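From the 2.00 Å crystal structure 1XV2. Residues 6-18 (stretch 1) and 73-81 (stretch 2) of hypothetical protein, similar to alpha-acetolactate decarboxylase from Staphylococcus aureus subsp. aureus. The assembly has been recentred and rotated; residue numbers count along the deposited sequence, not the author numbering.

Stretch 1 (6-18) NVLYQHGTLGTLM
Stretch 2 (73-81) KVPYASITN

The strand V7 to H11 and the antiparallel strand that ends at T80 form this contact, which a tyrosine extends beneath the start of a helix. Both are extended (phi -102° to -158°, psi 117° to 160°); their axes run at 158° and approach to 4.7 Å. Y9 faces I79 and H11 faces A77 in hydrogen-bonded pairs: Y9 N to I79 O is 2.9 Å, I79 N to Y9 O 2.8 Å, H11 N to A77 O 2.8 Å and A77 N to H11 O 3.0 Å. Between them Q10 and S78 form a non-hydrogen-bonded pair, CA to CA 4.4 Å.

Side chains alternate. Y9 (chi1 t) shares one face with I79 (t, t), apolar ring carbon CD2 lying 4.0 Å from I79 CG2. On the other, Q10 (t, t, chi3 -83°) carries its amide far enough for OE1 to accept from S78 OG (chi1 m) at 3.0 Å.

At G12 the chain turns with phi 76°, which favours glycine, and psi -177°; a CB would sit 2.7 Å from P75 O. T13 (chi1 p) caps helix 14-18, its hydroxyl accepting a free first-turn NH: T16 N donates weakly to T13 OG1 at 3.4 Å. The flat Y76 ring (chi1 t, chi2 47°) takes L14 N over one face, 3.5 Å from CZ. Apolar L17 (t, p) suits these carbons, CD1 lying 3.5 Å from P75 CG and 3.9 Å from Y76 CB.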

ATOM      1  N   ASN A   6      -2.782 -15.999   3.231  1.00 26.78           N
ATOM      2  CA  ASN A   6      -2.639 -15.387   1.875  1.00 25.57           C
ATOM      3  C   ASN A   6      -2.098 -13.969   1.984  1.00 24.10           C
ATOM      4  O   ASN A   6      -2.851 -12.997   1.867  1.00 22.95           O
ATOM      5  CB  ASN A   6      -3.992 -15.359   1.164  1.00 29.35           C
ATOM      6  CG  ASN A   6      -4.499 -16.741   0.824  1.00 30.98           C
ATOM      7  OD1 ASN A   6      -5.643 -16.908   0.402  1.00 33.51           O
ATOM      8  ND2 ASN A   6      -3.646 -17.743   0.996  1.00 30.96           N
ATOM      9  N   VAL A   7      -0.791 -13.854   2.198  1.00 21.97           N
ATOM     10  CA  VAL A   7      -0.156 -12.550   2.342  1.00 21.15           C
ATOM     11  C   VAL A   7       0.935 -12.294   1.318  1.00 18.61           C
ATOM     12  O   VAL A   7       1.790 -13.144   1.079  1.00 21.04           O
ATOM     13  CB  VAL A   7       0.475 -12.388   3.746  1.00 23.15           C
ATOM     14  CG1 VAL A   7       1.152 -11.030   3.866  1.00 24.45           C
ATOM     15  CG2 VAL A   7      -0.589 -12.543   4.814  1.00 23.89           C
ATOM     16  N   LEU A   8       0.893 -11.116   0.711  1.00 17.64           N
ATOM     17  CA  LEU A   8       1.902 -10.721  -0.260  1.00 14.53           C
ATOM     18  C   LEU A   8       2.834  -9.768   0.476  1.00 14.04           C
ATOM     19  O   LEU A   8       2.392  -8.755   1.010  1.00 14.39           O
ATOM     20  CB  LEU A   8       1.265 -10.003  -1.451  1.00 13.15           C
ATOM     21  CG  LEU A   8       2.242  -9.322  -2.413  1.00 12.40           C
ATOM     22  CD1 LEU A   8       3.303 -10.309  -2.856  1.00 12.35           C
ATOM     23  CD2 LEU A   8       1.485  -8.781  -3.613  1.00 14.68           C
ATOM     24  N   TYR A   9       4.118 -10.097   0.505  1.00 14.49           N
ATOM     25  CA  TYR A   9       5.102  -9.266   1.188  1.00 15.42           C
ATOM     26  C   TYR A   9       5.904  -8.424   0.209  1.00 16.02           C
ATOM     27  O   TYR A   9       6.412  -8.928  -0.791  1.00 16.42           O
ATOM     28  CB  TYR A   9       6.069 -10.140   1.987  1.00 15.89           C
ATOM     29  CG  TYR A   9       7.110  -9.359   2.762  1.00 17.23           C
ATOM     30  CD1 TYR A   9       6.820  -8.834   4.024  1.00 17.75           C
ATOM     31  CD2 TYR A   9       8.390  -9.161   2.241  1.00 16.91           C
ATOM     32  CE1 TYR A   9       7.785  -8.135   4.753  1.00 17.67           C
ATOM     33  CE2 TYR A   9       9.362  -8.464   2.959  1.00 17.65           C
ATOM     34  CZ  TYR A   9       9.053  -7.958   4.215  1.00 18.46           C
ATOM     35  OH  TYR A   9      10.015  -7.292   4.940  1.00 19.29           O
ATOM     36  N   GLN A  10       6.026  -7.136   0.501  1.00 15.54           N
ATOM     37  CA  GLN A  10       6.794  -6.262  -0.364  1.00 16.63           C
ATOM     38  C   GLN A  10       7.757  -5.401   0.444  1.00 15.99           C
ATOM     39  O   GLN A  10       7.383  -4.799   1.453  1.00 16.10           O
ATOM     40  CB  GLN A  10       5.864  -5.377  -1.205  1.00 17.15           C
ATOM     41  CG  GLN A  10       6.595  -4.520  -2.234  1.00 19.95           C
ATOM     42  CD  GLN A  10       5.674  -3.942  -3.304  1.00 20.06           C
ATOM     43  OE1 GLN A  10       5.345  -4.608  -4.286  1.00 21.49           O
ATOM     44  NE2 GLN A  10       5.256  -2.697  -3.113  1.00 17.79           N
ATOM     45  N   HIS A  11       9.010  -5.376   0.010  1.00 15.00           N
ATOM     46  CA  HIS A  11      10.026  -4.571   0.668  1.00 15.60           C
ATOM     47  C   HIS A  11      10.313  -3.412  -0.271  1.00 15.12           C
ATOM     48  O   HIS A  11      10.776  -3.615  -1.395  1.00 15.31           O
ATOM     49  CB  HIS A  11      11.309  -5.372   0.900  1.00 14.54           C
ATOM     50  CG  HIS A  11      12.435  -4.546   1.441  1.00 16.38           C
ATOM     51  ND1 HIS A  11      12.489  -4.127   2.754  1.00 16.62           N
ATOM     52  CD2 HIS A  11      13.513  -4.001   0.828  1.00 16.69           C
ATOM     53  CE1 HIS A  11      13.551  -3.359   2.924  1.00 17.01           C
ATOM     54  NE2 HIS A  11      14.187  -3.266   1.770  1.00 17.26           N
ATOM     55  N   GLY A  12      10.037  -2.196   0.189  1.00 14.48           N
ATOM     56  CA  GLY A  12      10.253  -1.036  -0.654  1.00 13.75           C
ATOM     57  C   GLY A  12       9.127  -0.985  -1.664  1.00 13.81           C
ATOM     58  O   GLY A  12       8.222  -1.824  -1.625  1.00 13.97           O
ATOM     59  N   THR A  13       9.171  -0.014  -2.572  1.00 14.77           N
ATOM     60  CA  THR A  13       8.122   0.125  -3.578  1.00 14.06           C
ATOM     61  C   THR A  13       8.695   0.394  -4.966  1.00 14.20           C
ATOM     62  O   THR A  13       9.853   0.781  -5.109  1.00 14.33           O
ATOM     63  CB  THR A  13       7.158   1.272  -3.214  1.00 13.02           C
ATOM     64  OG1 THR A  13       7.881   2.507  -3.185  1.00 14.41           O
ATOM     65  CG2 THR A  13       6.540   1.038  -1.846  1.00 12.54           C
ATOM     66  N   LEU A  14       7.878   0.189  -5.992  1.00 13.81           N
ATOM     67  CA  LEU A  14       8.320   0.415  -7.361  1.00 14.11           C
ATOM     68  C   LEU A  14       8.510   1.901  -7.648  1.00 13.55           C
ATOM     69  O   LEU A  14       9.469   2.295  -8.304  1.00 13.31           O
ATOM     70  CB  LEU A  14       7.310  -0.174  -8.346  1.00 14.32           C
ATOM     71  CG  LEU A  14       7.637   0.019  -9.829  1.00 15.82           C
ATOM     72  CD1 LEU A  14       8.997  -0.580 -10.136  1.00 16.00           C
ATOM     73  CD2 LEU A  14       6.555  -0.626 -10.674  1.00 14.59           C
ATOM     74  N   GLY A  15       7.595   2.720  -7.143  1.00 14.02           N
ATOM     75  CA  GLY A  15       7.684   4.152  -7.364  1.00 12.98           C
ATOM     76  C   GLY A  15       8.932   4.795  -6.782  1.00 13.99           C
ATOM     77  O   GLY A  15       9.518   5.678  -7.400  1.00 12.92           O
ATOM     78  N   THR A  16       9.333   4.363  -5.590  1.00 13.53           N
ATOM     79  CA  THR A  16      10.517   4.905  -4.936  1.00 14.80           C
ATOM     80  C   THR A  16      11.783   4.384  -5.619  1.00 15.74           C
ATOM     81  O   THR A  16      12.800   5.076  -5.668  1.00 16.04           O
ATOM     82  CB  THR A  16      10.545   4.535  -3.430  1.00 14.54           C
ATOM     83  OG1 THR A  16       9.452   5.179  -2.760  1.00 15.41           O
ATOM     84  CG2 THR A  16      11.853   4.976  -2.790  1.00 14.65           C
ATOM     85  N   LEU A  17      11.723   3.161  -6.138  1.00 15.87           N
ATOM     86  CA  LEU A  17      12.870   2.600  -6.841  1.00 17.14           C
ATOM     87  C   LEU A  17      13.045   3.450  -8.101  1.00 17.16           C
ATOM     88  O   LEU A  17      14.142   3.921  -8.394  1.00 18.09           O
ATOM     89  CB  LEU A  17      12.613   1.139  -7.233  1.00 14.95           C
ATOM     90  CG  LEU A  17      13.819   0.365  -7.783  1.00 15.29           C
ATOM     91  CD1 LEU A  17      14.738  -0.012  -6.630  1.00 12.89           C
ATOM     92  CD2 LEU A  17      13.354  -0.892  -8.519  1.00 15.34           C
HETATM   93  N   MSE A  18      11.946   3.653  -8.830  1.00 18.15           N
HETATM   94  CA  MSE A  18      11.956   4.449 -10.058  1.00 19.67           C
HETATM   95  C   MSE A  18      12.501   5.850  -9.802  1.00 19.72           C
HETATM   96  O   MSE A  18      13.104   6.465 -10.681  1.00 18.16           O
HETATM   97  CB  MSE A  18      10.539   4.573 -10.631  1.00 22.50           C
HETATM   98  CG  MSE A  18       9.924   3.284 -11.145  1.00 26.12           C
HETATM   99 SE   MSE A  18      10.809   2.563 -12.709  1.00 32.64          SE
HETATM  100  CE  MSE A  18      10.204   3.826 -14.021  1.00 30.40           C
ATOM    101  N   LYS A  73      22.110  -7.598  -1.043  1.00 18.88           N
ATOM    102  CA  LYS A  73      21.052  -6.678  -0.635  1.00 20.83           C
ATOM    103  C   LYS A  73      20.125  -6.313  -1.797  1.00 19.39           C
ATOM    104  O   LYS A  73      20.533  -6.334  -2.957  1.00 18.71           O
ATOM    105  CB  LYS A  73      21.669  -5.410  -0.033  1.00 22.16           C
ATOM    106  CG  LYS A  73      22.340  -5.640   1.318  1.00 27.54           C
ATOM    107  CD  LYS A  73      22.895  -4.355   1.917  1.00 31.00           C
ATOM    108  CE  LYS A  73      24.068  -3.814   1.109  1.00 34.68           C
ATOM    109  NZ  LYS A  73      24.692  -2.611   1.748  1.00 36.19           N
ATOM    110  N   VAL A  74      18.878  -5.985  -1.473  1.00 19.75           N
ATOM    111  CA  VAL A  74      17.885  -5.610  -2.479  1.00 18.99           C
ATOM    112  C   VAL A  74      17.197  -4.299  -2.098  1.00 17.82           C
ATOM    113  O   VAL A  74      16.936  -4.043  -0.926  1.00 17.37           O
ATOM    114  CB  VAL A  74      16.805  -6.709  -2.634  1.00 18.23           C
ATOM    115  CG1 VAL A  74      17.460  -8.029  -3.000  1.00 18.63           C
ATOM    116  CG2 VAL A  74      16.014  -6.855  -1.347  1.00 20.63           C
ATOM    117  N   PRO A  75      16.906  -3.445  -3.090  1.00 17.44           N
ATOM    118  CA  PRO A  75      16.245  -2.158  -2.855  1.00 15.68           C
ATOM    119  C   PRO A  75      14.728  -2.257  -3.009  1.00 15.94           C
ATOM    120  O   PRO A  75      13.989  -1.403  -2.516  1.00 16.44           O
ATOM    121  CB  PRO A  75      16.867  -1.270  -3.918  1.00 14.10           C
ATOM    122  CG  PRO A  75      16.949  -2.207  -5.079  1.00 17.11           C
ATOM    123  CD  PRO A  75      17.465  -3.497  -4.455  1.00 17.06           C
ATOM    124  N   TYR A  76      14.280  -3.306  -3.699  1.00 15.84           N
ATOM    125  CA  TYR A  76      12.860  -3.547  -3.944  1.00 14.53           C
ATOM    126  C   TYR A  76      12.599  -5.021  -4.234  1.00 13.41           C
ATOM    127  O   TYR A  76      13.226  -5.610  -5.109  1.00 15.31           O
ATOM    128  CB  TYR A  76      12.371  -2.705  -5.127  1.00 14.24           C
ATOM    129  CG  TYR A  76      10.912  -2.933  -5.474  1.00 14.56           C
ATOM    130  CD1 TYR A  76       9.933  -2.938  -4.482  1.00 14.83           C
ATOM    131  CD2 TYR A  76      10.511  -3.133  -6.793  1.00 16.48           C
ATOM    132  CE1 TYR A  76       8.592  -3.136  -4.791  1.00 16.28           C
ATOM    133  CE2 TYR A  76       9.168  -3.329  -7.117  1.00 16.80           C
ATOM    134  CZ  TYR A  76       8.216  -3.331  -6.110  1.00 17.13           C
ATOM    135  OH  TYR A  76       6.885  -3.528  -6.415  1.00 20.70           O
ATOM    136  N   ALA A  77      11.660  -5.610  -3.503  1.00 13.95           N
ATOM    137  CA  ALA A  77      11.338  -7.021  -3.678  1.00 14.39           C
ATOM    138  C   ALA A  77       9.897  -7.347  -3.301  1.00 14.16           C
ATOM    139  O   ALA A  77       9.320  -6.718  -2.419  1.00 13.13           O
ATOM    140  CB  ALA A  77      12.284  -7.869  -2.836  1.00 15.99           C
ATOM    141  N   SER A  78       9.329  -8.339  -3.983  1.00 14.54           N
ATOM    142  CA  SER A  78       7.972  -8.803  -3.720  1.00 16.33           C
ATOM    143  C   SER A  78       8.071 -10.315  -3.589  1.00 16.26           C
ATOM    144  O   SER A  78       8.654 -10.975  -4.453  1.00 17.74           O
ATOM    145  CB  SER A  78       7.043  -8.445  -4.883  1.00 18.42           C
ATOM    146  OG  SER A  78       6.991  -7.043  -5.077  1.00 23.44           O
ATOM    147  N   ILE A  79       7.512 -10.872  -2.518  1.00 15.66           N
ATOM    148  CA  ILE A  79       7.593 -12.315  -2.312  1.00 15.44           C
ATOM    149  C   ILE A  79       6.385 -12.880  -1.568  1.00 14.94           C
ATOM    150  O   ILE A  79       5.656 -12.154  -0.899  1.00 13.18           O
ATOM    151  CB  ILE A  79       8.878 -12.674  -1.534  1.00 16.32           C
ATOM    152  CG1 ILE A  79       9.263 -14.129  -1.797  1.00 15.99           C
ATOM    153  CG2 ILE A  79       8.660 -12.453  -0.039  1.00 15.59           C
ATOM    154  CD1 ILE A  79      10.636 -14.506  -1.253  1.00 18.13           C
ATOM    155  N   THR A  80       6.178 -14.186  -1.690  1.00 16.61           N
ATOM    156  CA  THR A  80       5.055 -14.826  -1.025  1.00 17.64           C
ATOM    157  C   THR A  80       5.271 -16.319  -0.830  1.00 18.74           C
ATOM    158  O   THR A  80       6.093 -16.934  -1.512  1.00 17.81           O
ATOM    159  CB  THR A  80       3.757 -14.648  -1.839  1.00 18.27           C
ATOM    160  OG1 THR A  80       2.644 -15.149  -1.089  1.00 18.25           O
ATOM    161  CG2 THR A  80       3.849 -15.417  -3.156  1.00 18.16           C
ATOM    162  N   ASN A  81       4.548 -16.884   0.132  1.00 21.77           N
ATOM    163  CA  ASN A  81       4.586 -18.318   0.389  1.00 23.84           C
ATOM    164  C   ASN A  81       3.490 -18.794  -0.549  1.00 23.85           C
ATOM    165  O   ASN A  81       2.318 -18.835  -0.178  1.00 24.02           O
ATOM    166  CB  ASN A  81       4.203 -18.634   1.835  1.00 27.13           C
ATOM    167  CG  ASN A  81       5.256 -18.196   2.824  1.00 31.11           C
ATOM    168  OD1 ASN A  81       6.425 -18.573   2.710  1.00 32.20           O
ATOM    169  ND2 ASN A  81       4.851 -17.397   3.809  1.00 33.03           N
TER
HETATM  170  O   HOH W   1       2.891 -15.117   2.138  1.00 15.20           O